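PDB 3CPK: Xcc1710-like domain-containing protein from Bordetella parapertussis 12822, which is of unknown function and belongs to the DUF498/DUF598 family of Xcc1710-like domain proteins. Local coordinates for residues I52-S55 with L56-A60. Residues are numbered along the deposited sequence; the frame is centred on the assembly and turned at random.
Sequences ITAS and LLQQA
Across the first turn of helix 54-61, L57 N donates to T53 O at 2.8 Å, and L56 N makes a weak, more bent bond to the same oxygen. T53 is the N-cap of this helix, a compact example of how a threonine side chain replaces the carbonyl partner that a first-turn amide lacks. Its OG1 accepts from L56 N at 3.1 Å, with an N-H...O angle of 147°. The hydroxyl reaches that amide because it lies between the threonine's own backbone N and carbonyl carbon (chi1 85°). One residue on, Q58 N bonds to A54 O at 2.9 Å, the donor tilted 28° from the carbonyl plane, whereas the next bond, from Q59 N to S55 O, is long and weak.

The start of the helix packs on strand 91-95 and helix 105-112. I52, just ahead of the cap, presents its CG2 branch to both methyls of L57, whose buried side chain also touches L92 and V94 of the strand. P110 and L111 of helix 105-112 pack against Q58, and P110 also meets A54. The side chain of L56 crosses that of T53 at a slant, its CG 3.9 Å from T53 OG1, and also packs on V46. Extended beyond CG, the side chain of Q58 lies along the A54 carbonyl: its OE1 comes within 3.1 Å of A54 O, two acceptors that form no hydrogen bond, and within 3.6 Å of A54 CB.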
# COMPACT_ATOMS: atom_id res chain seq x y z
N ILE A 52 8.11 4.10 9.72
CA ILE A 52 6.81 4.39 9.14
C ILE A 52 6.11 5.37 10.08
O ILE A 52 5.94 5.09 11.27
CB ILE A 52 5.95 3.12 9.00
CG1 ILE A 52 6.44 2.29 7.81
CG2 ILE A 52 4.48 3.49 8.84
CD1 ILE A 52 5.85 0.90 7.73
N THR A 53 5.69 6.51 9.54
CA THR A 53 5.03 7.54 10.34
C THR A 53 3.68 7.94 9.75
O THR A 53 3.47 7.83 8.54
CB THR A 53 5.90 8.80 10.42
OG1 THR A 53 5.66 9.63 9.27
CG2 THR A 53 7.38 8.43 10.43
N ALA A 54 2.79 8.42 10.60
CA ALA A 54 1.46 8.85 10.17
C ALA A 54 1.60 9.82 9.01
O ALA A 54 0.77 9.85 8.10
CB ALA A 54 0.73 9.53 11.31
N SER A 55 2.66 10.62 9.05
CA SER A 55 2.92 11.60 8.00
C SER A 55 3.17 10.87 6.68
O SER A 55 2.75 11.32 5.61
CB SER A 55 4.14 12.44 8.37
OG SER A 55 4.35 13.47 7.43
N LEU A 56 3.85 9.74 6.76
CA LEU A 56 4.14 8.93 5.59
C LEU A 56 2.91 8.17 5.12
O LEU A 56 2.67 8.03 3.93
CB LEU A 56 5.28 7.96 5.91
CG LEU A 56 6.67 8.52 5.68
CD1 LEU A 56 7.71 7.59 6.25
CD2 LEU A 56 6.88 8.71 4.18
N LEU A 57 2.13 7.67 6.08
CA LEU A 57 0.92 6.92 5.77
C LEU A 57 -0.10 7.78 5.06
O LEU A 57 -0.81 7.32 4.17
CB LEU A 57 0.32 6.36 7.06
CG LEU A 57 0.50 4.88 7.39
CD1 LEU A 57 1.56 4.21 6.52
CD2 LEU A 57 0.84 4.77 8.87
N GLN A 58 -0.18 9.04 5.46
CA GLN A 58 -1.13 9.97 4.86
C GLN A 58 -0.72 10.41 3.46
O GLN A 58 -1.57 10.69 2.62
CB GLN A 58 -1.33 11.17 5.77
CG GLN A 58 -2.17 10.83 6.98
CD GLN A 58 -1.92 11.75 8.16
OE1 GLN A 58 -1.71 11.29 9.28
NE2 GLN A 58 -1.93 13.06 7.91
N GLN A 59 0.57 10.48 3.20
CA GLN A 59 1.01 10.87 1.88
C GLN A 59 0.72 9.72 0.91
O GLN A 59 0.38 9.94 -0.25
CB GLN A 59 2.49 11.24 1.91
CG GLN A 59 3.38 10.55 0.90
CD GLN A 59 4.80 11.07 0.97
OE1 GLN A 59 5.18 11.70 1.96
NE2 GLN A 59 5.59 10.81 -0.07
N ALA A 60 0.84 8.49 1.41
CA ALA A 60 0.58 7.31 0.60
C ALA A 60 -0.91 7.20 0.29
O ALA A 60 -1.32 6.93 -0.84
CB ALA A 60 1.05 6.06 1.34